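Local coordinates for protein interferon alpha/beta receptor 1 (Mus musculus, PDB 3WCY) that pairs with IFNAR2 to form the heterodimeric receptor for type I interferons, whose binding activates JAK-STAT signalling, at residues A[115-120]-A[158-163]; A[139-144]-A[172-177]. All blocks are in the same frame, centred on the assembly; numbering follows the deposited sequence.

Interaction 1 of 2, residues A[115-120]-A[158-163]; sequences AILVHI and YYVEKI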
ATOM      1  N   ALA A 115       4.386   6.669  24.084  1.00 97.45           N
ATOM      2  CA  ALA A 115       4.759   6.401  22.694  1.00 95.39           C
ATOM      3  C   ALA A 115       6.092   6.992  22.226  1.00 96.30           C
ATOM      4  O   ALA A 115       6.597   7.957  22.812  1.00 95.94           O
ATOM      5  CB  ALA A 115       3.639   6.847  21.757  1.00 95.77           C
ATOM      6  N   ILE A 116       6.641   6.394  21.144  1.00 89.94           N
ATOM      7  CA  ILE A 116       7.848   6.821  20.432  1.00 87.73           C
ATOM      8  C   ILE A 116       7.549   6.863  18.921  1.00 86.94           C
ATOM      9  O   ILE A 116       7.039   5.889  18.351  1.00 84.95           O
ATOM     10  CB  ILE A 116       9.119   5.996  20.805  1.00 90.84           C
ATOM     11  CG1 ILE A 116       9.687   6.475  22.164  1.00 92.12           C
ATOM     12  CG2 ILE A 116      10.205   6.081  19.706  1.00 90.29           C
ATOM     13  CD1 ILE A 116      10.508   5.467  22.930  1.00 98.80           C
ATOM     14  N   LEU A 117       7.846   8.019  18.300  1.00 80.67           N
ATOM     15  CA  LEU A 117       7.678   8.270  16.872  1.00 77.94           C
ATOM     16  C   LEU A 117       9.019   8.018  16.175  1.00 79.00           C
ATOM     17  O   LEU A 117      10.022   8.650  16.522  1.00 79.24           O
ATOM     18  CB  LEU A 117       7.210   9.717  16.629  1.00 77.66           C
ATOM     19  CG  LEU A 117       5.821  10.085  17.145  1.00 81.95           C
ATOM     20  CD1 LEU A 117       5.917  10.987  18.358  1.00 82.75           C
ATOM     21  CD2 LEU A 117       4.997  10.748  16.058  1.00 82.51           C
ATOM     22  N   VAL A 118       9.046   7.060  15.232  1.00 72.83           N
ATOM     23  CA  VAL A 118      10.240   6.705  14.461  1.00 71.28           C
ATOM     24  C   VAL A 118      10.102   7.281  13.046  1.00 73.07           C
ATOM     25  O   VAL A 118       9.326   6.764  12.234  1.00 71.48           O
ATOM     26  CB  VAL A 118      10.532   5.181  14.466  1.00 74.98           C
ATOM     27  CG1 VAL A 118      11.739   4.850  13.600  1.00 74.36           C
ATOM     28  CG2 VAL A 118      10.747   4.667  15.883  1.00 75.78           C
ATOM     29  N   HIS A 119      10.821   8.386  12.785  1.00 69.27           N
ATOM     30  CA  HIS A 119      10.816   9.079  11.504  1.00 68.43           C
ATOM     31  C   HIS A 119      11.873   8.448  10.607  1.00 73.49           C
ATOM     32  O   HIS A 119      13.075   8.663  10.798  1.00 74.14           O
ATOM     33  CB  HIS A 119      11.031  10.588  11.691  1.00 69.41           C
ATOM     34  CG  HIS A 119      10.056  11.217  12.641  1.00 73.35           C
ATOM     35  ND1 HIS A 119       8.843  11.714  12.205  1.00 74.92           N
ATOM     36  CD2 HIS A 119      10.142  11.394  13.981  1.00 75.55           C
ATOM     37  CE1 HIS A 119       8.229  12.165  13.288  1.00 74.78           C
ATOM     38  NE2 HIS A 119       8.975  12.005  14.378  1.00 75.46           N
ATOM     39  N   ILE A 120      11.417   7.601   9.673  1.00 69.26           N
ATOM     40  CA  ILE A 120      12.287   6.888   8.746  1.00 68.79           C
ATOM     41  C   ILE A 120      12.426   7.658   7.436  1.00 75.89           C
ATOM     42  O   ILE A 120      11.430   8.037   6.815  1.00 75.02           O
ATOM     43  CB  ILE A 120      11.815   5.423   8.494  1.00 70.70           C
ATOM     44  CG1 ILE A 120      11.400   4.707   9.786  1.00 70.76           C
ATOM     45  CG2 ILE A 120      12.869   4.617   7.739  1.00 71.16           C
ATOM     46  CD1 ILE A 120      10.212   3.822   9.635  1.00 73.41           C
ATOM     47  N   TYR A 158       5.046   2.676   6.569  1.00 93.02           N
ATOM     48  CA  TYR A 158       4.865   4.078   6.932  1.00 93.19           C
ATOM     49  C   TYR A 158       6.198   4.723   7.294  1.00 95.62           C
ATOM     50  O   TYR A 158       6.988   4.130   8.031  1.00 95.72           O
ATOM     51  CB  TYR A 158       3.835   4.209   8.080  1.00 95.79           C
ATOM     52  CG  TYR A 158       2.504   3.521   7.808  1.00 99.22           C
ATOM     53  CD1 TYR A 158       2.338   2.158   8.047  1.00102.29           C
ATOM     54  CD2 TYR A 158       1.406   4.240   7.341  1.00 99.49           C
ATOM     55  CE1 TYR A 158       1.123   1.519   7.793  1.00103.54           C
ATOM     56  CE2 TYR A 158       0.180   3.617   7.110  1.00100.27           C
ATOM     57  CZ  TYR A 158       0.042   2.257   7.339  1.00109.09           C
ATOM     58  OH  TYR A 158      -1.161   1.628   7.106  1.00111.09           O
ATOM     59  N   TYR A 159       6.450   5.936   6.760  1.00 90.39           N
ATOM     60  CA  TYR A 159       7.685   6.699   6.973  1.00 89.33           C
ATOM     61  C   TYR A 159       7.787   7.346   8.357  1.00 90.28           C
ATOM     62  O   TYR A 159       8.817   7.929   8.705  1.00 89.01           O
ATOM     63  CB  TYR A 159       7.957   7.666   5.810  1.00 90.63           C
ATOM     64  CG  TYR A 159       8.388   6.940   4.553  1.00 92.93           C
ATOM     65  CD1 TYR A 159       9.734   6.743   4.265  1.00 95.05           C
ATOM     66  CD2 TYR A 159       7.449   6.404   3.678  1.00 94.02           C
ATOM     67  CE1 TYR A 159      10.135   6.055   3.120  1.00 96.12           C
ATOM     68  CE2 TYR A 159       7.839   5.715   2.529  1.00 95.01           C
ATOM     69  CZ  TYR A 159       9.183   5.546   2.251  1.00104.02           C
ATOM     70  OH  TYR A 159       9.556   4.866   1.117  1.00107.12           O
ATOM     71  N   VAL A 160       6.710   7.214   9.145  1.00 85.85           N
ATOM     72  CA  VAL A 160       6.592   7.617  10.543  1.00 85.92           C
ATOM     73  C   VAL A 160       5.781   6.496  11.196  1.00 90.50           C
ATOM     74  O   VAL A 160       4.609   6.308  10.857  1.00 90.37           O
ATOM     75  CB  VAL A 160       5.955   9.012  10.776  1.00 89.66           C
ATOM     76  CG1 VAL A 160       5.775   9.288  12.267  1.00 90.02           C
ATOM     77  CG2 VAL A 160       6.778  10.121  10.129  1.00 89.48           C
ATOM     78  N   GLU A 161       6.418   5.710  12.069  1.00 86.97           N
ATOM     79  CA  GLU A 161       5.716   4.629  12.747  1.00 86.93           C
ATOM     80  C   GLU A 161       5.702   4.902  14.238  1.00 91.37           C
ATOM     81  O   GLU A 161       6.754   4.883  14.878  1.00 91.51           O
ATOM     82  CB  GLU A 161       6.305   3.244  12.391  1.00 88.18           C
ATOM     83  CG  GLU A 161       5.598   2.050  13.032  1.00100.88           C
ATOM     84  CD  GLU A 161       4.128   1.835  12.709  1.00129.18           C
ATOM     85  OE1 GLU A 161       3.793   1.644  11.517  1.00125.30           O
ATOM     86  OE2 GLU A 161       3.314   1.819  13.660  1.00129.17           O
ATOM     87  N   LYS A 162       4.517   5.213  14.778  1.00 88.14           N
ATOM     88  CA  LYS A 162       4.354   5.488  16.198  1.00 88.96           C
ATOM     89  C   LYS A 162       4.257   4.169  16.966  1.00 93.49           C
ATOM     90  O   LYS A 162       3.338   3.378  16.723  1.00 92.65           O
ATOM     91  CB  LYS A 162       3.134   6.391  16.451  1.00 92.07           C
ATOM     92  CG  LYS A 162       3.005   6.881  17.898  1.00113.01           C
ATOM     93  CD  LYS A 162       1.878   7.908  18.084  1.00128.24           C
ATOM     94  CE  LYS A 162       0.496   7.301  18.238  1.00146.87           C
ATOM     95  NZ  LYS A 162       0.347   6.541  19.512  1.00160.91           N
ATOM     96  N   ILE A 163       5.239   3.921  17.865  1.00 90.65           N
ATOM     97  CA  ILE A 163       5.285   2.724  18.709  1.00 90.67           C
ATOM     98  C   ILE A 163       4.520   3.041  20.002  1.00 96.48           C
ATOM     99  O   ILE A 163       4.977   3.880  20.780  1.00 95.60           O
ATOM    100  CB  ILE A 163       6.727   2.214  18.945  1.00 93.13           C
ATOM    101  CG1 ILE A 163       7.415   1.897  17.602  1.00 92.40           C
ATOM    102  CG2 ILE A 163       6.718   0.987  19.866  1.00 94.17           C
ATOM    103  CD1 ILE A 163       8.920   1.938  17.625  1.00 99.42           C
TER
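Ile163 and Val118 meet through their outermost methyls on the inward face of an antiparallel ladder between strands 116-120 and 160-163. Ile163 shows how a branched side chain fills such a place. Its CB lies 3.7 Å from the carbonyl O of Ile116. The first torsion sets CG1 anti to the carbonyl carbon and beside the backbone N (chi1 -58°), where it still runs past that same oxygen; CD1 then crosses to the neighbouring strand and meets Val118 CG2 at 3.7 Å, the two side chains slanting past each other.

The backbones hold these apolar groups in step. Ile116 and Ile163 form a hydrogen-bonded pair, Ile163 N giving to Ile116 O at 2.7 Å and Ile116 N giving back to Ile163 O. Val118 and Glu161 repeat the pattern, though Val118 N stands well above the carbonyl plane of Glu161. The Glu161 side chain starts on the same face, but its carboxylate turns away, OE1 hydrogen-bonded to Ser156 OG. Ile120 N closes the ladder on Tyr159 O at 2.8 Å.

On the opposite face the character is mixed, as suits a partly exposed surface. His119 and Val160 lie side by side, pointing the same way, with ND1 3.3 Å from Val160 CG2, while NE2 is hydrogen-bonded to Glu110 of strand 106-111. An alanine in place of His119 would probably leave Glu110 OE1 without this partner and take the ring away from the methyls of Val160. Leu117 CD2 touches Val160 CG1 at 4.1 Å, and at the other end of the ladder Lys162 CG packs on Ala115 CB, its aliphatic stem tolerating an apolar neighbour.

Strand 116-121 is the middle of a three-stranded sheet, flanked by strands 106-111 and 160-163. Its buried isoleucines and valine, together with Ile163, face strands 138-145 and 171-179 across the interior of the second fibronectin type III domain.

Interaction 2 of 2, residues A[139-144]-A[172-177]; sequences YTIRIW and YCLEVK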
ATOM      1  N   TYR A 139       9.978  -1.486   6.085  1.00 81.54           N
ATOM      2  CA  TYR A 139      10.887  -1.298   7.221  1.00 81.79           C
ATOM      3  C   TYR A 139      10.508  -2.187   8.393  1.00 87.22           C
ATOM      4  O   TYR A 139       9.333  -2.524   8.565  1.00 87.21           O
ATOM      5  CB  TYR A 139      10.979   0.192   7.638  1.00 81.46           C
ATOM      6  CG  TYR A 139      11.289   1.112   6.475  1.00 81.17           C
ATOM      7  CD1 TYR A 139      12.598   1.307   6.044  1.00 82.62           C
ATOM      8  CD2 TYR A 139      10.265   1.732   5.757  1.00 80.95           C
ATOM      9  CE1 TYR A 139      12.886   2.118   4.947  1.00 81.87           C
ATOM     10  CE2 TYR A 139      10.541   2.541   4.654  1.00 81.07           C
ATOM     11  CZ  TYR A 139      11.855   2.729   4.252  1.00 87.30           C
ATOM     12  OH  TYR A 139      12.139   3.513   3.163  1.00 87.42           O
ATOM     13  N   THR A 140      11.516  -2.617   9.159  1.00 84.45           N
ATOM     14  CA  THR A 140      11.341  -3.462  10.343  1.00 85.04           C
ATOM     15  C   THR A 140      12.019  -2.737  11.511  1.00 88.46           C
ATOM     16  O   THR A 140      13.213  -2.433  11.435  1.00 88.31           O
ATOM     17  CB  THR A 140      11.919  -4.882  10.127  1.00 95.35           C
ATOM     18  OG1 THR A 140      13.343  -4.810  10.050  1.00 98.29           O
ATOM     19  CG2 THR A 140      11.365  -5.581   8.894  1.00 91.19           C
ATOM     20  N   ILE A 141      11.253  -2.436  12.566  1.00 84.23           N
ATOM     21  CA  ILE A 141      11.750  -1.719  13.740  1.00 84.00           C
ATOM     22  C   ILE A 141      11.939  -2.673  14.912  1.00 88.96           C
ATOM     23  O   ILE A 141      11.076  -3.515  15.168  1.00 88.25           O
ATOM     24  CB  ILE A 141      10.840  -0.519  14.164  1.00 86.32           C
ATOM     25  CG1 ILE A 141       9.914   0.049  13.042  1.00 85.57           C
ATOM     26  CG2 ILE A 141      11.617   0.552  14.931  1.00 86.85           C
ATOM     27  CD1 ILE A 141      10.563   0.846  11.914  1.00 93.07           C
ATOM     28  N   ARG A 142      13.055  -2.496  15.645  1.00 86.78           N
ATOM     29  CA  ARG A 142      13.407  -3.244  16.850  1.00 87.53           C
ATOM     30  C   ARG A 142      13.519  -2.260  18.011  1.00 91.95           C
ATOM     31  O   ARG A 142      14.279  -1.297  17.933  1.00 90.69           O
ATOM     32  CB  ARG A 142      14.729  -3.990  16.665  1.00 87.40           C
ATOM     33  CG  ARG A 142      14.603  -5.351  16.003  1.00 95.63           C
ATOM     34  CD  ARG A 142      15.960  -6.028  16.007  1.00103.11           C
ATOM     35  NE  ARG A 142      15.965  -7.296  15.280  1.00109.07           N
ATOM     36  CZ  ARG A 142      17.061  -7.883  14.808  1.00122.92           C
ATOM     37  NH1 ARG A 142      18.252  -7.314  14.972  1.00 99.77           N
ATOM     38  NH2 ARG A 142      16.975  -9.037  14.158  1.00116.65           N
ATOM     39  N   ILE A 143      12.740  -2.496  19.074  1.00 90.15           N
ATOM     40  CA  ILE A 143      12.706  -1.670  20.283  1.00 90.55           C
ATOM     41  C   ILE A 143      12.877  -2.535  21.549  1.00 97.49           C
ATOM     42  O   ILE A 143      12.355  -3.650  21.630  1.00 97.23           O
ATOM     43  CB  ILE A 143      11.443  -0.742  20.314  1.00 92.72           C
ATOM     44  CG1 ILE A 143      11.536   0.355  21.406  1.00 93.14           C
ATOM     45  CG2 ILE A 143      10.119  -1.527  20.367  1.00 93.91           C
ATOM     46  CD1 ILE A 143      10.508   1.526  21.315  1.00 97.19           C
ATOM     47  N   TRP A 144      13.635  -2.009  22.515  1.00 96.49           N
ATOM     48  CA  TRP A 144      13.909  -2.624  23.816  1.00 98.67           C
ATOM     49  C   TRP A 144      14.338  -1.521  24.778  1.00104.93           C
ATOM     50  O   TRP A 144      14.765  -0.464  24.315  1.00103.84           O
ATOM     51  CB  TRP A 144      15.038  -3.669  23.697  1.00 98.24           C
ATOM     52  CG  TRP A 144      16.370  -3.090  23.315  1.00 98.75           C
ATOM     53  CD1 TRP A 144      17.345  -2.648  24.160  1.00102.27           C
ATOM     54  CD2 TRP A 144      16.840  -2.828  21.987  1.00 97.53           C
ATOM     55  NE1 TRP A 144      18.393  -2.123  23.442  1.00101.26           N
ATOM     56  CE2 TRP A 144      18.124  -2.250  22.104  1.00101.68           C
ATOM     57  CE3 TRP A 144      16.305  -3.034  20.703  1.00 97.60           C
ATOM     58  CZ2 TRP A 144      18.887  -1.890  20.986  1.00100.22           C
ATOM     59  CZ3 TRP A 144      17.068  -2.687  19.598  1.00 98.27           C
ATOM     60  CH2 TRP A 144      18.334  -2.107  19.744  1.00 99.13           C
ATOM     61  N   TYR A 172      14.244   3.672  25.945  1.00 93.00           N
ATOM     62  CA  TYR A 172      14.268   2.576  24.971  1.00 91.66           C
ATOM     63  C   TYR A 172      15.249   2.855  23.834  1.00 93.31           C
ATOM     64  O   TYR A 172      15.428   4.012  23.451  1.00 92.46           O
ATOM     65  CB  TYR A 172      12.878   2.345  24.359  1.00 92.13           C
ATOM     66  CG  TYR A 172      11.756   2.067  25.335  1.00 94.20           C
ATOM     67  CD1 TYR A 172      11.370   0.763  25.632  1.00 96.53           C
ATOM     68  CD2 TYR A 172      10.999   3.108  25.872  1.00 94.89           C
ATOM     69  CE1 TYR A 172      10.297   0.499  26.484  1.00 97.96           C
ATOM     70  CE2 TYR A 172       9.924   2.859  26.723  1.00 96.54           C
ATOM     71  CZ  TYR A 172       9.578   1.552  27.030  1.00104.19           C
ATOM     72  OH  TYR A 172       8.512   1.307  27.863  1.00105.08           O
ATOM     73  N   CYS A 173      15.843   1.790  23.261  1.00 88.77           N
ATOM     74  CA  CYS A 173      16.771   1.907  22.135  1.00 87.61           C
ATOM     75  C   CYS A 173      16.182   1.273  20.877  1.00 90.76           C
ATOM     76  O   CYS A 173      15.457   0.278  20.972  1.00 90.67           O
ATOM     77  CB  CYS A 173      18.148   1.354  22.483  1.00 88.64           C
ATOM     78  SG  CYS A 173      18.934   2.182  23.895  1.00 93.34           S
ATOM     79  N   LEU A 174      16.424   1.911  19.707  1.00 86.12           N
ATOM     80  CA  LEU A 174      15.848   1.550  18.407  1.00 84.53           C
ATOM     81  C   LEU A 174      16.842   1.140  17.319  1.00 85.94           C
ATOM     82  O   LEU A 174      17.991   1.589  17.313  1.00 84.86           O
ATOM     83  CB  LEU A 174      14.992   2.722  17.880  1.00 83.90           C
ATOM     84  CG  LEU A 174      13.573   2.960  18.435  1.00 89.15           C
ATOM     85  CD1 LEU A 174      12.647   1.838  18.129  1.00 89.84           C
ATOM     86  CD2 LEU A 174      13.551   3.410  19.895  1.00 92.20           C
ATOM     87  N   GLU A 175      16.352   0.323  16.364  1.00 81.67           N
ATOM     88  CA  GLU A 175      17.083  -0.189  15.204  1.00 81.61           C
ATOM     89  C   GLU A 175      16.098  -0.392  14.033  1.00 85.15           C
ATOM     90  O   GLU A 175      15.132  -1.149  14.164  1.00 84.43           O
ATOM     91  CB  GLU A 175      17.800  -1.503  15.561  1.00 84.22           C
ATOM     92  CG  GLU A 175      19.295  -1.470  15.278  1.00 96.99           C
ATOM     93  CD  GLU A 175      20.064  -2.769  15.463  1.00109.42           C
ATOM     94  OE1 GLU A 175      19.436  -3.802  15.795  1.00 97.52           O
ATOM     95  OE2 GLU A 175      21.301  -2.754  15.254  1.00 89.61           O
ATOM     96  N   VAL A 176      16.324   0.319  12.908  1.00 81.84           N
ATOM     97  CA  VAL A 176      15.458   0.271  11.720  1.00 81.26           C
ATOM     98  C   VAL A 176      16.204  -0.310  10.524  1.00 86.99           C
ATOM     99  O   VAL A 176      17.276   0.176  10.158  1.00 87.33           O
ATOM    100  CB  VAL A 176      14.819   1.652  11.387  1.00 83.80           C
ATOM    101  CG1 VAL A 176      13.893   1.571  10.178  1.00 82.36           C
ATOM    102  CG2 VAL A 176      14.075   2.226  12.587  1.00 83.57           C
ATOM    103  N   LYS A 177      15.608  -1.335   9.909  1.00 84.36           N
ATOM    104  CA  LYS A 177      16.113  -2.041   8.737  1.00 84.86           C
ATOM    105  C   LYS A 177      15.256  -1.677   7.507  1.00 90.56           C
ATOM    106  O   LYS A 177      14.017  -1.698   7.584  1.00 89.76           O
ATOM    107  CB  LYS A 177      16.051  -3.559   9.004  1.00 87.01           C
ATOM    108  CG  LYS A 177      16.674  -4.458   7.945  1.00 94.54           C
ATOM    109  CD  LYS A 177      16.482  -5.928   8.315  1.00106.97           C
ATOM    110  CE  LYS A 177      17.499  -6.862   7.688  1.00119.63           C
ATOM    111  NZ  LYS A 177      18.824  -6.805   8.368  1.00122.70           N
TER
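Trp144 lays its indole over the backbone of Cys173 on the neighbouring antiparallel strand. Its CG sits between the backbone N and the carbonyl carbon (chi1 65°), and the ring has Cys173 O under one face, 3.4 Å from its plane and displaced toward the rim. Cys173 CB approaches indole NE1 at 3.6 Å. The sulfur, disulfide-bonded to Cys194, stands obliquely to the five-membered ring, with SG 5.1 Å from its centroid. At the rim of the indole lies Glu175 CB, near the ring plane.

Arg142 and Glu175 run side by side on this same face. Arg142, extended from CG to NE, brings NH1 to 3.8 Å from Glu175 OE1, a long salt bridge in which the guanidinium and carboxylate planes are turned 42° apart. Thr140 and Lys177 likewise lie alongside one another, the hydroxyl OG1 next to the lysine stem.

The other face is apolar. Ile141 and Val176 point the same way, their CG2 methyls 3.8 Å apart. Leu174 CD1 fits between two isoleucines, 3.6 Å from both Ile141 CG2 and Ile143 CB; Ile143 is aligned with Leu174, whereas Ile141 meets it at a slant. Ile143 CG1 also touches Tyr172 CB.

Between the two faces run the backbone bonds, among them Cys173 N to Trp144 O at 2.7 Å and Arg142 N to Glu175 O at 2.9 Å; Glu175 N and Trp144 N give weak ones. Lys151 makes a cation-pi contact with Trp144 and a long, weak ion pair with Glu175. The chemistry is thus two-sided: branched aliphatic groups suit the buried face, and the long, loosely paired charges of Arg142 and Glu175 suit the partly exposed one, where they would probably add only modestly to what the backbone ladder already holds.

How the interactions relate
The two contacts belong to the opposing sheets of one fibronectin type III sandwich, the second such domain of the receptor's extracellular part, with centres about 10 Å apart. Along the chain the segments alternate: 115-120, 139-144, 158-163, 172-177. The chain therefore passes between sheets from strand 116-121 to strand 138-145, and again from strand 160-163 to strand 171-179. Interaction 1 lies in the three-stranded sheet; interaction 2 joins the central pair of the four-stranded one. Their apolar faces meet in the core, where Val118 packs on Val176 and Ile163 on Leu174, while the rings of Tyr159 and Tyr139 meet edge-to-face. Each ladder thus contributes one wall of the same domain interior.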